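PDB 4N4B: GH62 arabinofuranosidase from Podospora anserina, which probably hydrolyses terminal alpha-L-arabinofuranoside residues from arabinose-substituted xylan, a hemicellulose of plant biomass. Local coordinates for residues 40-52 against 61-73. Numbering follows the deposited sequence.
Sequences DGRGIAGIKDPTI and VFASTAQSAGYNL
S64 OG donates a hydrogen bond to D49 OD2 at 2.6 Å, meeting the carboxylate on its anti side, 16° out of its plane. A short hydroxyl side chain suits this place: with chi1 -48°, OG lies beside its own backbone N, reaches D49 and also bonds A104 N. D49 has left-handed backbone angles, and here the pairing slips by one residue, a beta bulge between the K48–S64 and T51–F62 pairs. The slip brings A63 CB to 3.3 Å from K48 O, leaving room for little more than a methyl. Beyond it, branched T51 serves two partners, CG2 lying 3.6 Å from F62 CB and OG1 bonding V107 N; the broad F62 ring fills in against P105 and V107. On the other face, I52 CD1 meets V61 CG2 at 3.7 Å.

These strands form the antiparallel hairpin that opens one four-stranded blade of the GH62 beta-propeller, with 46-55 the edge strand on its inner, calcium-facing side. At its far end A45 and G46 make a classic bulge: both amides bond A66 O, A45 N at 2.8 Å. G46 adds no side chain to the face shared by A66 and K48. I44 spans this end, its CD1 3.7 Å from T65 CB and its CG1 against Q67 OE1. With an alanine at I44, T65 would probably lose the CD1 contact and the Q67 amide, weakly bonded to R42 O, would be freer to turn.

Small A66 lets K48 CD lie 3.5 Å from its CB; the long lysine then bends at chi3 (76°), carrying NZ to the edge of the Y71 ring. Its bond to Y71 OH is weak; NZ is held better by Y320 OH, and Y71 OH bonds N321 OD1. A Tris molecule, probably from the crystallisation liquor, bonds NZ and D49 OD2. The D49 side chain touches H285, which binds calcium in a structure of this protein, and lies about 5 Å from the bound calcium.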
loop_
_atom_site.group_PDB
_atom_site.type_symbol
_atom_site.label_atom_id
_atom_site.label_comp_id
_atom_site.label_asym_id
_atom_site.label_seq_id
_atom_site.Cartn_x
_atom_site.Cartn_y
_atom_site.Cartn_z
ATOM N N ASP A 40 21.223 13.569 -0.476
ATOM C CA ASP A 40 21.106 14.345 -1.694
ATOM C C ASP A 40 20.619 15.763 -1.486
ATOM O O ASP A 40 20.317 16.440 -2.393
ATOM C CB ASP A 40 20.238 13.637 -2.753
ATOM C CG ASP A 40 18.777 13.436 -2.304
ATOM O OD1 ASP A 40 18.383 13.992 -1.307
ATOM O OD2 ASP A 40 18.125 12.723 -3.025
ATOM N N GLY A 41 20.570 16.194 -0.250
ATOM C CA GLY A 41 20.162 17.540 0.025
ATOM C C GLY A 41 18.716 17.766 0.237
ATOM O O GLY A 41 18.308 18.814 0.674
ATOM N N ARG A 42 17.843 16.763 -0.033
ATOM C CA ARG A 42 16.447 16.995 0.120
ATOM C C ARG A 42 15.891 16.922 1.540
ATOM O O ARG A 42 14.770 17.332 1.814
ATOM C CB ARG A 42 15.601 15.956 -0.724
ATOM C CG ARG A 42 15.568 16.404 -2.218
ATOM C CD ARG A 42 14.789 15.379 -3.022
ATOM N NE ARG A 42 14.636 15.774 -4.467
ATOM C CZ ARG A 42 13.515 16.207 -4.982
ATOM N NH1 ARG A 42 12.447 16.209 -4.213
ATOM N NH2 ARG A 42 13.381 16.465 -6.258
ATOM N N GLY A 43 16.709 16.310 2.386
ATOM C CA GLY A 43 16.327 16.252 3.815
ATOM C C GLY A 43 15.278 15.205 4.178
ATOM O O GLY A 43 14.589 15.305 5.222
ATOM N N ILE A 44 15.082 14.198 3.304
ATOM C CA ILE A 44 14.031 13.206 3.553
ATOM C C ILE A 44 14.464 12.369 4.765
ATOM O O ILE A 44 15.580 11.929 4.875
ATOM C CB ILE A 44 13.821 12.393 2.267
ATOM C CG1 ILE A 44 13.181 13.277 1.176
ATOM C CG2 ILE A 44 12.986 11.178 2.559
ATOM C CD1 ILE A 44 13.348 12.821 -0.224
ATOM N N ALA A 45 13.494 12.091 5.633
ATOM C CA ALA A 45 13.701 11.286 6.863
ATOM C C ALA A 45 13.394 9.818 6.641
ATOM O O ALA A 45 14.018 8.935 7.216
ATOM C CB ALA A 45 12.895 11.862 7.982
ATOM N N GLY A 46 12.279 9.564 5.909
ATOM C CA GLY A 46 11.783 8.232 5.718
ATOM C C GLY A 46 11.406 7.947 4.260
ATOM O O GLY A 46 10.923 8.811 3.574
ATOM N N ILE A 47 11.608 6.684 3.877
ATOM C CA ILE A 47 11.041 6.158 2.603
ATOM C C ILE A 47 10.043 5.150 3.003
ATOM O O ILE A 47 10.258 4.279 3.854
ATOM C CB ILE A 47 12.132 5.575 1.705
ATOM C CG1 ILE A 47 13.255 6.634 1.422
ATOM C CG2 ILE A 47 11.573 5.065 0.396
ATOM C CD1 ILE A 47 12.833 7.806 0.647
ATOM N N LYS A 48 8.821 5.271 2.442
ATOM C CA LYS A 48 7.631 4.730 3.105
ATOM C C LYS A 48 6.647 4.195 2.090
ATOM O O LYS A 48 6.602 4.577 0.928
ATOM C CB LYS A 48 6.898 5.810 3.913
ATOM C CG LYS A 48 7.691 6.364 5.078
ATOM C CD LYS A 48 6.853 7.289 5.866
ATOM C CE LYS A 48 5.873 6.582 6.725
ATOM N NZ LYS A 48 4.956 7.527 7.379
ATOM N N ASP A 49 5.732 3.392 2.561
ATOM C CA ASP A 49 4.439 3.079 1.934
ATOM C C ASP A 49 4.566 2.571 0.464
ATOM O O ASP A 49 3.879 3.087 -0.440
ATOM C CB ASP A 49 3.553 4.340 1.891
ATOM C CG ASP A 49 3.522 5.170 3.175
ATOM O OD1 ASP A 49 3.531 4.530 4.231
ATOM O OD2 ASP A 49 3.471 6.424 3.048
ATOM N N PRO A 50 5.422 1.591 0.250
ATOM C CA PRO A 50 5.691 1.215 -1.185
ATOM C C PRO A 50 4.556 0.540 -1.896
ATOM O O PRO A 50 3.730 -0.172 -1.307
ATOM C CB PRO A 50 6.850 0.288 -1.059
ATOM C CG PRO A 50 6.697 -0.343 0.306
ATOM C CD PRO A 50 6.283 0.820 1.158
ATOM N N THR A 51 4.541 0.787 -3.195
ATOM C CA THR A 51 3.799 -0.083 -4.186
ATOM C C THR A 51 4.860 -0.668 -5.046
ATOM O O THR A 51 5.824 -0.034 -5.448
ATOM C CB THR A 51 2.793 0.788 -4.944
ATOM O OG1 THR A 51 2.045 -0.058 -5.868
ATOM C CG2 THR A 51 3.350 1.876 -5.748
ATOM N N ILE A 52 4.683 -1.968 -5.378
ATOM C CA ILE A 52 5.744 -2.699 -6.120
ATOM C C ILE A 52 5.134 -3.728 -7.049
ATOM O O ILE A 52 4.314 -4.555 -6.670
ATOM C CB ILE A 52 6.715 -3.349 -5.100
ATOM C CG1 ILE A 52 7.773 -4.128 -5.847
ATOM C CG2 ILE A 52 6.001 -4.169 -4.058
ATOM C CD1 ILE A 52 8.954 -4.510 -4.994
ATOM N N VAL A 61 9.168 0.296 -8.217
ATOM C CA VAL A 61 8.645 0.750 -6.906
ATOM C C VAL A 61 8.351 2.139 -6.960
ATOM O O VAL A 61 9.102 3.017 -7.398
ATOM C CB VAL A 61 9.658 0.418 -5.794
ATOM C CG1 VAL A 61 9.079 0.785 -4.420
ATOM C CG2 VAL A 61 10.024 -1.046 -5.788
ATOM N N PHE A 62 7.185 2.512 -6.311
ATOM C CA PHE A 62 6.899 3.897 -5.961
ATOM C C PHE A 62 6.697 3.951 -4.448
ATOM O O PHE A 62 6.145 3.052 -3.869
ATOM C CB PHE A 62 5.654 4.490 -6.687
ATOM C CG PHE A 62 5.764 4.386 -8.180
ATOM C CD1 PHE A 62 5.543 3.183 -8.876
ATOM C CD2 PHE A 62 6.041 5.500 -8.885
ATOM C CE1 PHE A 62 5.704 3.183 -10.281
ATOM C CE2 PHE A 62 6.137 5.488 -10.294
ATOM C CZ PHE A 62 5.921 4.315 -10.952
ATOM N N ALA A 63 7.173 5.074 -3.868
ATOM C CA ALA A 63 7.115 5.177 -2.413
ATOM C C ALA A 63 6.895 6.632 -2.051
ATOM O O ALA A 63 7.115 7.563 -2.815
ATOM C CB ALA A 63 8.392 4.617 -1.791
ATOM N N SER A 64 6.379 6.831 -0.807
ATOM C CA SER A 64 6.344 8.149 -0.172
ATOM C C SER A 64 7.782 8.565 0.251
ATOM O O SER A 64 8.505 7.734 0.801
ATOM C CB SER A 64 5.464 8.253 1.049
ATOM O OG SER A 64 4.167 7.684 0.829
ATOM N N THR A 65 8.030 9.876 0.109
ATOM C CA THR A 65 9.140 10.564 0.795
ATOM C C THR A 65 8.493 11.272 1.933
ATOM O O THR A 65 7.529 11.942 1.808
ATOM C CB THR A 65 9.940 11.488 -0.105
ATOM O OG1 THR A 65 9.145 12.568 -0.555
ATOM C CG2 THR A 65 10.460 10.729 -1.377
ATOM N N ALA A 66 9.073 11.119 3.132
ATOM C CA ALA A 66 8.498 11.674 4.397
ATOM C C ALA A 66 9.571 12.518 5.125
ATOM O O ALA A 66 10.690 12.100 5.293
ATOM C CB ALA A 66 8.032 10.568 5.285
ATOM N N GLN A 67 9.145 13.725 5.536
ATOM C CA GLN A 67 9.990 14.569 6.413
ATOM C C GLN A 67 8.964 15.498 7.062
ATOM O O GLN A 67 7.765 15.552 6.767
ATOM C CB GLN A 67 11.027 15.289 5.603
ATOM C CG GLN A 67 10.435 16.196 4.545
ATOM C CD GLN A 67 11.447 16.646 3.636
ATOM O OE1 GLN A 67 11.605 16.146 2.465
ATOM N NE2 GLN A 67 12.222 17.615 4.151
ATOM N N SER A 68 9.464 16.266 8.073
ATOM C CA SER A 68 8.446 17.077 8.755
ATOM C C SER A 68 7.960 18.213 7.885
ATOM O O SER A 68 6.855 18.588 8.147
ATOM C CB SER A 68 8.905 17.657 10.085
ATOM O OG SER A 68 9.126 16.623 11.015
ATOM N N ALA A 69 8.662 18.638 6.862
ATOM C CA ALA A 69 8.075 19.598 5.913
ATOM C C ALA A 69 7.060 19.040 4.917
ATOM O O ALA A 69 6.356 19.857 4.333
ATOM C CB ALA A 69 9.099 20.209 5.123
ATOM N N GLY A 70 6.937 17.754 4.775
ATOM C CA GLY A 70 5.931 17.276 3.871
ATOM C C GLY A 70 6.268 15.939 3.272
ATOM O O GLY A 70 7.232 15.364 3.550
ATOM N N TYR A 71 5.350 15.535 2.418
ATOM C CA TYR A 71 5.363 14.240 1.739
ATOM C C TYR A 71 5.251 14.438 0.236
ATOM O O TYR A 71 4.521 15.234 -0.233
ATOM C CB TYR A 71 4.177 13.365 2.194
ATOM C CG TYR A 71 4.305 12.705 3.548
ATOM C CD1 TYR A 71 4.302 13.439 4.679
ATOM C CD2 TYR A 71 4.415 11.356 3.665
ATOM C CE1 TYR A 71 4.392 12.827 5.910
ATOM C CE2 TYR A 71 4.520 10.767 4.882
ATOM C CZ TYR A 71 4.536 11.493 5.977
ATOM O OH TYR A 71 4.605 10.831 7.184
ATOM N N ASN A 72 6.027 13.652 -0.481
ATOM C CA ASN A 72 5.874 13.547 -1.911
ATOM C C ASN A 72 6.243 12.110 -2.327
ATOM O O ASN A 72 6.200 11.271 -1.562
ATOM C CB ASN A 72 6.666 14.698 -2.608
ATOM C CG ASN A 72 6.162 15.044 -4.021
ATOM O OD1 ASN A 72 6.493 14.376 -4.922
ATOM N ND2 ASN A 72 5.510 16.143 -4.183
ATOM N N LEU A 73 6.492 11.925 -3.621
ATOM C CA LEU A 73 6.633 10.593 -4.184
ATOM C C LEU A 73 7.952 10.327 -4.901
ATOM O O LEU A 73 8.484 11.193 -5.500
ATOM C CB LEU A 73 5.471 10.279 -5.139
ATOM C CG LEU A 73 4.079 10.318 -4.518
ATOM C CD1 LEU A 73 3.058 10.027 -5.582
ATOM C CD2 LEU A 73 3.900 9.263 -3.445
#